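Local coordinates for protein o-succinylbenzoate synthase (Synechococcus elongatus, PDB 2OZT) that converts 2-succinyl-6-hydroxy-2,4-cyclohexadiene-1-carboxylate to 2-succinylbenzoate with a divalent metal cofactor, a dehydration step in phylloquinone biosynthesis, at residues Y103-W108 and F284-E288; E275-T281 and R304-L309; P85-F89 and T246-P252. The contacts are given in a common frame with arbitrary orientation. Residues are numbered along the deposited sequence.

Contacts 1 and 2 share helix 277-290 and have centres about 12 Å apart. Loop 304-309 lies against the start of the helix and linker 103-108 against its second half; Leu308 CD1 packs between linker and helix, 3.8 Å from Val105 CG2 and 3.6 Å from Phe284 CD2. Contact 3, centred about 17 Å from contact 1 and 15 Å from contact 2, joins the N-terminal domain to the barrel. It touches contact 1 at Leu286 CD1-Pro252 CG (3.6 Å) and contact 2 at Glu275 OE2-Ala247 CB (3.9 Å). Its Leu248 lies nearest the predicted proton acceptor Lys245, side chains about 4 Å apart, against 6 Å for Glu275 and 11 Å for Leu287.

Contact 1 (Y103-W108 and F284-E288); sequences YRVRPW and FHLLE
An extended linker crosses a barrel helix here: residues 103-108, between helix 85-97 and the first barrel strand 112-114, run across helix 277-290. The linker has no regular secondary structure, with psi of 124 to 170° throughout, while 284-288 is a helical turn in the second half of that helix; Val105 and His285 have the nearest CA atoms, 5.7 Å apart. At one end the rings of Tyr103 (chi1 m) and His285 (chi1 t) stack face to face, centroids 3.6 Å apart and planes at 7°. Water 1 joins Arg104 O and His285 ND1, at 2.6 Å from each. Val105 CG1 packs on Phe284 CB at 3.8 Å. The polar centre is a two-pronged salt bridge: Arg106 NE donates to Glu288 OE2 at 2.9 Å and Arg106 NH2 to Glu288 OE1 at 3.0 Å, the folded m, m rotamer of Glu288 bringing its carboxylate to the guanidinium edge. Water 2 binds Arg106 N (3.1 Å), Trp108 NE1 (2.9 Å), Phe284 O (2.7 Å) and Glu288 OE2 (2.7 Å), and so ties the linker to a helix carbonyl. At the far end the Trp108 indole (chi1 m) packs against the helix, CD1 3.8 Å from Phe284 CD2 and NE1 3.7 Å from Leu287 CB. Here the linker between domains crosses helix 277-290, within the two-domain architecture, N-terminal domain plus barrel, of the enolase superfamily.

Contact 2 (E275-T281 and R304-L309); sequences EGAIART and RSAPLL
Leading to helix 312-320, loop 304-309 folds back over the N-terminal end of barrel helix 277-290, nearest CA pairs Ala277-Ala306 (4.6 Å) and Thr281-Leu308 (5.2 Å). Arg304, all t, lays its guanidinium face on the backbone before the helix, NH2 3.3 Å from N-cap Gly276 CA, where a CB would clash; NH2 is salt-bridged to Glu12. Arg304 O accepts from Arg280 NH2 (2.8 Å) and, weakly, Arg280 NH1 (3.0 Å). Ser305 turns away. Ala306 CB sits over the Arg280 guanidinium, 3.5 Å from CZ, and 3.5 Å from Ala277 N. Pro307 O touches Ala277 CB (3.3 Å) and Leu308 CD2 Arg280 CB (3.9 Å). Leu309 N donates to Thr281 OG1 (3.0 Å), which donates to Ala277 O (2.7 Å), while Leu309 CG packs on Ala277 CB and CD1 on Ile278 CG1, both at 3.8 Å. Arg280, its NE salt-bridged to Glu275 OE1 (3.0 Å; also bonded to Ser272), thus ties the residue before the helix to one end of the loop, Thr281 the other, with Ala277 meeting Ala306 between.

Contact 3 (P85-F89 and T246-P252); sequences PAAQF and TALFGDP
The first turn of helix 85-97, in the N-terminal domain, packs against the turn that follows barrel strand 241-244, residues 246-252. Residues 246-249 form a weakly bonded helix that breaks at Gly250, whose phi/psi of 131/-163° would jam a CB against the preceding carbonyl. The nearest CA pairs are Pro85-Gly250 (3.8 Å), Ala86-Leu248 (4.5 Å) and Phe89-Asp251 (4.8 Å). Phe89 dominates: with chi1 t (165°) and chi2 86° it offers one ring face to Ala247, whose CA stands 3.7 Å from the centroid and 5° off the normal, a CH-pi contact. Phe89 CE1 is 3.8 Å from Thr246 CG2, Phe89 CE2 4.1 Å from Ala247 CB, and Gly250 O lies at the ring edge. The Pro85 ring puts CB 3.3 Å from Leu248 O and 3.4 Å from Phe249 O. Gln88 (m, t, chi3 -56°) brings OE1 3.5 Å from Gly250 CA and to two waters: water 3 bridges it (3.2 Å) to Asp251 N (2.9 Å), and water 4 bridges it (3.0 Å) to Phe249 O (2.9 Å). No direct hydrogen bond crosses; CA-H...O contacts run from Gly250 CA to Pro85 O (3.2 Å) and from Ala86 CA to Ala247 O (3.5 Å). The seam, next to Lys245, the predicted proton acceptor, is consistent with the enolase-superfamily arrangement, in which the N-terminal domain caps the active-site end of the barrel.

Contact 1 (Y103-W108 and F284-E288)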
loop_
_atom_site.group_PDB
_atom_site.type_symbol
_atom_site.label_atom_id
_atom_site.label_comp_id
_atom_site.label_asym_id
_atom_site.label_seq_id
_atom_site.Cartn_x
_atom_site.Cartn_y
_atom_site.Cartn_z
ATOM N N TYR A 103 -17.883 -1.090 -10.506
ATOM C CA TYR A 103 -17.839 0.113 -9.677
ATOM C C TYR A 103 -17.461 1.340 -10.462
ATOM O O TYR A 103 -16.702 1.253 -11.418
ATOM C CB TYR A 103 -16.745 -0.033 -8.615
ATOM C CG TYR A 103 -17.078 -0.923 -7.455
ATOM C CD1 TYR A 103 -16.142 -1.872 -6.998
ATOM C CD2 TYR A 103 -18.279 -0.798 -6.767
ATOM C CE1 TYR A 103 -16.412 -2.640 -5.906
ATOM C CE2 TYR A 103 -18.564 -1.560 -5.686
ATOM C CZ TYR A 103 -17.631 -2.496 -5.241
ATOM O OH TYR A 103 -17.952 -3.216 -4.146
ATOM N N ARG A 104 -17.960 2.491 -9.991
ATOM C CA ARG A 104 -17.549 3.793 -10.495
ATOM C C ARG A 104 -16.214 4.129 -9.854
ATOM O O ARG A 104 -16.075 4.064 -8.638
ATOM C CB ARG A 104 -18.601 4.847 -10.106
ATOM C CG ARG A 104 -18.237 6.291 -10.453
ATOM C CD ARG A 104 -18.140 6.476 -11.962
ATOM N NE ARG A 104 -19.446 6.427 -12.624
ATOM C CZ ARG A 104 -19.642 5.988 -13.865
ATOM N NH1 ARG A 104 -18.622 5.534 -14.590
ATOM N NH2 ARG A 104 -20.866 5.991 -14.380
ATOM N N VAL A 105 -15.219 4.400 -10.681
ATOM C CA VAL A 105 -13.899 4.738 -10.158
ATOM C C VAL A 105 -13.354 5.901 -10.961
ATOM O O VAL A 105 -13.945 6.309 -11.967
ATOM C CB VAL A 105 -12.901 3.527 -10.174
ATOM C CG1 VAL A 105 -13.409 2.372 -9.332
ATOM C CG2 VAL A 105 -12.618 3.067 -11.557
ATOM N N ARG A 106 -12.255 6.463 -10.497
ATOM C CA ARG A 106 -11.663 7.593 -11.183
ATOM C C ARG A 106 -10.142 7.517 -11.147
ATOM O O ARG A 106 -9.574 6.825 -10.280
ATOM C CB ARG A 106 -12.175 8.912 -10.603
ATOM C CG ARG A 106 -11.435 9.377 -9.395
ATOM C CD ARG A 106 -12.002 10.660 -8.831
ATOM N NE ARG A 106 -13.228 10.412 -8.073
ATOM C CZ ARG A 106 -13.910 11.386 -7.478
ATOM N NH1 ARG A 106 -13.464 12.649 -7.577
ATOM N NH2 ARG A 106 -14.996 11.109 -6.791
ATOM N N PRO A 107 -9.505 8.160 -12.140
ATOM C CA PRO A 107 -8.104 8.445 -12.020
ATOM C C PRO A 107 -7.884 9.308 -10.790
ATOM O O PRO A 107 -8.556 10.325 -10.583
ATOM C CB PRO A 107 -7.787 9.234 -13.310
ATOM C CG PRO A 107 -9.093 9.761 -13.750
ATOM C CD PRO A 107 -10.042 8.651 -13.424
ATOM N N TRP A 108 -7.000 8.821 -9.940
ATOM C CA TRP A 108 -6.331 9.641 -8.945
ATOM C C TRP A 108 -4.877 9.813 -9.341
ATOM O O TRP A 108 -4.327 8.939 -10.043
ATOM C CB TRP A 108 -6.399 8.894 -7.619
ATOM C CG TRP A 108 -7.808 8.686 -7.138
ATOM C CD1 TRP A 108 -8.552 7.539 -7.231
ATOM C CD2 TRP A 108 -8.655 9.665 -6.498
ATOM N NE1 TRP A 108 -9.790 7.736 -6.683
ATOM C CE2 TRP A 108 -9.891 9.024 -6.232
ATOM C CE3 TRP A 108 -8.503 10.997 -6.142
ATOM C CZ2 TRP A 108 -10.954 9.670 -5.591
ATOM C CZ3 TRP A 108 -9.598 11.652 -5.496
ATOM C CH2 TRP A 108 -10.803 10.974 -5.257
ATOM N N PHE A 284 -9.869 1.313 -5.268
ATOM C CA PHE A 284 -10.330 2.529 -5.956
ATOM C C PHE A 284 -11.809 2.844 -5.639
ATOM O O PHE A 284 -12.161 4.032 -5.543
ATOM C CB PHE A 284 -10.060 2.487 -7.459
ATOM C CG PHE A 284 -8.644 2.897 -7.814
ATOM C CD1 PHE A 284 -7.552 2.151 -7.368
ATOM C CD2 PHE A 284 -8.422 4.017 -8.604
ATOM C CE1 PHE A 284 -6.241 2.545 -7.698
ATOM C CE2 PHE A 284 -7.156 4.398 -8.950
ATOM C CZ PHE A 284 -6.046 3.677 -8.511
ATOM N N HIS A 285 -12.669 1.831 -5.482
ATOM C CA HIS A 285 -14.043 2.112 -5.062
ATOM C C HIS A 285 -14.041 2.768 -3.678
ATOM O O HIS A 285 -14.790 3.721 -3.421
ATOM C CB HIS A 285 -14.812 0.777 -5.032
ATOM C CG HIS A 285 -16.140 0.834 -4.327
ATOM N ND1 HIS A 285 -17.191 1.599 -4.781
ATOM C CD2 HIS A 285 -16.577 0.232 -3.194
ATOM C CE1 HIS A 285 -18.218 1.472 -3.959
ATOM N NE2 HIS A 285 -17.878 0.640 -2.993
ATOM N N LEU A 286 -13.275 2.204 -2.744
ATOM C CA LEU A 286 -13.216 2.792 -1.412
ATOM C C LEU A 286 -12.688 4.252 -1.439
ATOM O O LEU A 286 -13.108 5.086 -0.645
ATOM C CB LEU A 286 -12.303 1.947 -0.512
ATOM C CG LEU A 286 -12.933 0.582 -0.131
ATOM C CD1 LEU A 286 -11.870 -0.392 0.342
ATOM C CD2 LEU A 286 -13.967 0.815 0.975
ATOM N N LEU A 287 -11.756 4.537 -2.349
ATOM C CA LEU A 287 -11.252 5.897 -2.481
ATOM C C LEU A 287 -12.313 6.904 -2.906
ATOM O O LEU A 287 -12.122 8.103 -2.728
ATOM C CB LEU A 287 -10.078 5.919 -3.461
ATOM C CG LEU A 287 -8.801 5.120 -3.011
ATOM C CD1 LEU A 287 -7.710 5.164 -4.053
ATOM C CD2 LEU A 287 -8.284 5.640 -1.673
ATOM N N GLU A 288 -13.432 6.440 -3.480
ATOM C CA GLU A 288 -14.527 7.390 -3.792
ATOM C C GLU A 288 -15.112 7.945 -2.482
ATOM O O GLU A 288 -15.635 9.063 -2.478
ATOM C CB GLU A 288 -15.641 6.726 -4.590
ATOM C CG GLU A 288 -15.283 6.313 -6.026
ATOM C CD GLU A 288 -15.101 7.529 -6.907
ATOM O OE1 GLU A 288 -16.075 8.305 -7.069
ATOM O OE2 GLU A 288 -13.990 7.739 -7.417
HETATM O O HOH W 1 -17.646 3.277 -6.748
HETATM O O HOH W 2 -11.953 6.024 -7.409
#

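Contact 2 (E275-T281 and R304-L309)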
loop_
_atom_site.group_PDB
_atom_site.type_symbol
_atom_site.label_atom_id
_atom_site.label_comp_id
_atom_site.label_asym_id
_atom_site.label_seq_id
_atom_site.Cartn_x
_atom_site.Cartn_y
_atom_site.Cartn_z
ATOM N N GLU A 275 -1.059 -6.222 -5.345
ATOM C CA GLU A 275 -2.274 -7.037 -5.395
ATOM C C GLU A 275 -2.826 -7.039 -6.824
ATOM O O GLU A 275 -2.366 -6.299 -7.689
ATOM C CB GLU A 275 -3.323 -6.518 -4.379
ATOM C CG GLU A 275 -3.828 -5.118 -4.642
ATOM C CD GLU A 275 -2.793 -4.022 -4.369
ATOM O OE1 GLU A 275 -2.189 -3.536 -5.346
ATOM O OE2 GLU A 275 -2.641 -3.646 -3.196
ATOM N N GLY A 276 -3.851 -7.864 -7.076
ATOM C CA GLY A 276 -4.371 -7.962 -8.435
ATOM C C GLY A 276 -5.529 -7.005 -8.670
ATOM O O GLY A 276 -5.847 -6.150 -7.809
ATOM N N ALA A 277 -6.155 -7.136 -9.848
ATOM C CA ALA A 277 -7.182 -6.196 -10.279
ATOM C C ALA A 277 -8.450 -6.222 -9.422
ATOM O O ALA A 277 -9.116 -5.181 -9.271
ATOM C CB ALA A 277 -7.546 -6.492 -11.730
ATOM N N ILE A 278 -8.787 -7.364 -8.848
ATOM C CA ILE A 278 -9.979 -7.409 -7.991
ATOM C C ILE A 278 -9.762 -6.511 -6.759
ATOM O O ILE A 278 -10.541 -5.623 -6.478
ATOM C CB ILE A 278 -10.368 -8.836 -7.636
ATOM C CG1 ILE A 278 -10.883 -9.501 -8.918
ATOM C CG2 ILE A 278 -11.400 -8.851 -6.515
ATOM C CD1 ILE A 278 -11.190 -11.041 -8.739
ATOM N N ALA A 279 -8.628 -6.703 -6.075
ATOM C CA ALA A 279 -8.323 -5.880 -4.899
ATOM C C ALA A 279 -8.119 -4.428 -5.279
ATOM O O ALA A 279 -8.599 -3.544 -4.595
ATOM C CB ALA A 279 -7.017 -6.411 -4.248
ATOM N N ARG A 280 -7.365 -4.177 -6.355
ATOM C CA ARG A 280 -7.097 -2.752 -6.729
ATOM C C ARG A 280 -8.414 -2.034 -7.048
ATOM O O ARG A 280 -8.592 -0.896 -6.628
ATOM C CB ARG A 280 -6.145 -2.615 -7.925
ATOM C CG ARG A 280 -4.773 -3.034 -7.574
ATOM C CD ARG A 280 -3.650 -2.440 -8.441
ATOM N NE ARG A 280 -2.521 -3.352 -8.279
ATOM C CZ ARG A 280 -1.440 -3.429 -9.054
ATOM N NH1 ARG A 280 -1.268 -2.581 -10.086
ATOM N NH2 ARG A 280 -0.526 -4.352 -8.775
ATOM N N THR A 281 -9.320 -2.700 -7.774
ATOM C CA THR A 281 -10.576 -2.047 -8.129
ATOM C C THR A 281 -11.412 -1.801 -6.881
ATOM O O THR A 281 -12.014 -0.731 -6.745
ATOM C CB THR A 281 -11.365 -2.858 -9.168
ATOM O OG1 THR A 281 -10.520 -3.135 -10.280
ATOM C CG2 THR A 281 -12.541 -2.012 -9.704
ATOM N N ARG A 304 3.709 -5.583 -11.188
ATOM C CA ARG A 304 2.398 -6.214 -11.338
ATOM C C ARG A 304 1.376 -5.262 -11.885
ATOM O O ARG A 304 0.865 -4.391 -11.193
ATOM C CB ARG A 304 1.900 -6.839 -10.041
ATOM C CG ARG A 304 0.582 -7.567 -10.248
ATOM C CD ARG A 304 0.194 -8.372 -9.022
ATOM N NE ARG A 304 -0.972 -9.213 -9.319
ATOM C CZ ARG A 304 -1.556 -10.024 -8.437
ATOM N NH1 ARG A 304 -1.216 -10.022 -7.163
ATOM N NH2 ARG A 304 -2.615 -10.741 -8.805
ATOM N N SER A 305 1.076 -5.473 -13.151
ATOM C CA SER A 305 0.089 -4.711 -13.833
ATOM C C SER A 305 -1.272 -5.304 -13.490
ATOM O O SER A 305 -1.469 -6.523 -13.537
ATOM C CB SER A 305 0.392 -4.779 -15.341
ATOM O OG SER A 305 -0.697 -4.300 -16.083
ATOM N N ALA A 306 -2.204 -4.437 -13.139
ATOM C CA ALA A 306 -3.539 -4.892 -12.746
ATOM C C ALA A 306 -4.550 -3.822 -13.114
ATOM O O ALA A 306 -5.001 -3.028 -12.275
ATOM C CB ALA A 306 -3.564 -5.210 -11.250
ATOM N N PRO A 307 -4.879 -3.742 -14.401
ATOM C CA PRO A 307 -5.834 -2.731 -14.844
ATOM C C PRO A 307 -7.182 -2.861 -14.129
ATOM O O PRO A 307 -7.670 -3.978 -13.891
ATOM C CB PRO A 307 -5.965 -3.025 -16.349
ATOM C CG PRO A 307 -4.596 -3.655 -16.691
ATOM C CD PRO A 307 -4.350 -4.548 -15.522
ATOM N N LEU A 308 -7.762 -1.724 -13.760
ATOM C CA LEU A 308 -9.037 -1.755 -13.060
ATOM C C LEU A 308 -10.121 -2.421 -13.902
ATOM O O LEU A 308 -10.137 -2.271 -15.142
ATOM C CB LEU A 308 -9.473 -0.363 -12.611
ATOM C CG LEU A 308 -8.432 0.437 -11.817
ATOM C CD1 LEU A 308 -9.093 1.669 -11.284
ATOM C CD2 LEU A 308 -7.833 -0.395 -10.669
ATOM N N LEU A 309 -11.005 -3.135 -13.224
ATOM C CA LEU A 309 -12.072 -3.895 -13.859
ATOM C C LEU A 309 -13.305 -3.026 -14.053
ATOM O O LEU A 309 -13.852 -2.502 -13.091
ATOM C CB LEU A 309 -12.390 -5.104 -12.991
ATOM C CG LEU A 309 -11.190 -6.056 -12.822
ATOM C CD1 LEU A 309 -11.470 -7.021 -11.684
ATOM C CD2 LEU A 309 -10.925 -6.825 -14.077
#

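Contact 3 (P85-F89 and T246-P252)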
loop_
_atom_site.group_PDB
_atom_site.type_symbol
_atom_site.label_atom_id
_atom_site.label_comp_id
_atom_site.label_asym_id
_atom_site.label_seq_id
_atom_site.Cartn_x
_atom_site.Cartn_y
_atom_site.Cartn_z
ATOM N N PRO A 85 -5.879 -9.875 8.680
ATOM C CA PRO A 85 -6.492 -8.654 8.119
ATOM C C PRO A 85 -6.689 -8.666 6.613
ATOM O O PRO A 85 -7.670 -8.090 6.132
ATOM C CB PRO A 85 -5.521 -7.538 8.519
ATOM C CG PRO A 85 -4.209 -8.244 8.788
ATOM C CD PRO A 85 -4.587 -9.622 9.337
ATOM N N ALA A 86 -5.804 -9.311 5.849
ATOM C CA ALA A 86 -6.075 -9.432 4.401
ATOM C C ALA A 86 -7.355 -10.249 4.124
ATOM O O ALA A 86 -8.089 -9.925 3.195
ATOM C CB ALA A 86 -4.835 -9.999 3.649
ATOM N N ALA A 87 -7.568 -11.295 4.929
ATOM C CA ALA A 87 -8.835 -12.048 4.810
ATOM C C ALA A 87 -10.035 -11.172 5.159
ATOM O O ALA A 87 -11.052 -11.233 4.446
ATOM C CB ALA A 87 -8.787 -13.290 5.694
ATOM N N GLN A 88 -9.938 -10.378 6.228
ATOM C CA GLN A 88 -10.988 -9.409 6.554
ATOM C C GLN A 88 -11.267 -8.484 5.363
ATOM O O GLN A 88 -12.431 -8.235 4.999
ATOM C CB GLN A 88 -10.654 -8.579 7.785
ATOM C CG GLN A 88 -10.462 -9.353 9.099
ATOM C CD GLN A 88 -10.056 -8.407 10.237
ATOM O OE1 GLN A 88 -9.052 -7.668 10.146
ATOM N NE2 GLN A 88 -10.804 -8.467 11.336
ATOM N N PHE A 89 -10.225 -7.956 4.734
ATOM C CA PHE A 89 -10.417 -7.088 3.569
ATOM C C PHE A 89 -11.094 -7.842 2.441
ATOM O O PHE A 89 -12.073 -7.355 1.828
ATOM C CB PHE A 89 -9.047 -6.564 3.077
ATOM C CG PHE A 89 -9.076 -5.962 1.697
ATOM C CD1 PHE A 89 -9.398 -4.634 1.495
ATOM C CD2 PHE A 89 -8.806 -6.745 0.560
ATOM C CE1 PHE A 89 -9.387 -4.059 0.236
ATOM C CE2 PHE A 89 -8.815 -6.180 -0.723
ATOM C CZ PHE A 89 -9.105 -4.835 -0.896
ATOM N N THR A 246 -4.281 -0.896 1.811
ATOM C CA THR A 246 -5.659 -1.271 2.123
ATOM C C THR A 246 -5.891 -2.788 2.006
ATOM O O THR A 246 -6.647 -3.355 2.809
ATOM C CB THR A 246 -6.583 -0.477 1.252
ATOM O OG1 THR A 246 -6.389 0.920 1.488
ATOM C CG2 THR A 246 -8.070 -0.768 1.521
ATOM N N ALA A 247 -5.250 -3.425 1.035
ATOM C CA ALA A 247 -5.474 -4.861 0.851
ATOM C C ALA A 247 -4.954 -5.688 2.014
ATOM O O ALA A 247 -5.346 -6.859 2.186
ATOM C CB ALA A 247 -4.827 -5.318 -0.463
ATOM N N LEU A 248 -4.021 -5.106 2.801
ATOM C CA LEU A 248 -3.402 -5.847 3.914
ATOM C C LEU A 248 -3.928 -5.469 5.296
ATOM O O LEU A 248 -3.553 -6.070 6.295
ATOM C CB LEU A 248 -1.881 -5.593 3.956
ATOM C CG LEU A 248 -1.155 -5.745 2.632
ATOM C CD1 LEU A 248 0.380 -5.496 2.867
ATOM C CD2 LEU A 248 -1.433 -7.161 2.034
ATOM N N PHE A 249 -4.786 -4.443 5.326
ATOM C CA PHE A 249 -5.028 -3.680 6.539
ATOM C C PHE A 249 -6.126 -4.242 7.442
ATOM O O PHE A 249 -6.021 -4.134 8.676
ATOM C CB PHE A 249 -5.368 -2.256 6.081
ATOM C CG PHE A 249 -5.939 -1.358 7.131
ATOM C CD1 PHE A 249 -5.119 -0.454 7.855
ATOM C CD2 PHE A 249 -7.318 -1.348 7.349
ATOM C CE1 PHE A 249 -5.699 0.431 8.798
ATOM C CE2 PHE A 249 -7.889 -0.510 8.311
ATOM C CZ PHE A 249 -7.072 0.384 9.012
ATOM N N GLY A 250 -7.150 -4.893 6.875
ATOM C CA GLY A 250 -8.301 -5.304 7.668
ATOM C C GLY A 250 -9.591 -4.905 6.995
ATOM O O GLY A 250 -9.614 -4.584 5.803
ATOM N N ASP A 251 -10.683 -4.913 7.763
ATOM C CA ASP A 251 -11.962 -4.427 7.233
ATOM C C ASP A 251 -11.783 -2.930 6.911
ATOM O O ASP A 251 -11.388 -2.189 7.784
ATOM C CB ASP A 251 -13.014 -4.610 8.339
ATOM C CG ASP A 251 -14.441 -4.348 7.869
ATOM O OD1 ASP A 251 -14.690 -3.508 6.996
ATOM O OD2 ASP A 251 -15.355 -5.034 8.391
ATOM N N PRO A 252 -12.116 -2.492 5.692
ATOM C CA PRO A 252 -12.008 -1.023 5.395
ATOM C C PRO A 252 -12.757 -0.160 6.423
ATOM O O PRO A 252 -12.352 0.978 6.709
ATOM C CB PRO A 252 -12.667 -0.890 4.022
ATOM C CG PRO A 252 -12.457 -2.264 3.369
ATOM C CD PRO A 252 -12.586 -3.260 4.520
HETATM O O HOH W 3 -10.391 -4.831 10.660
HETATM O O HOH W 4 -7.328 -5.333 10.972
#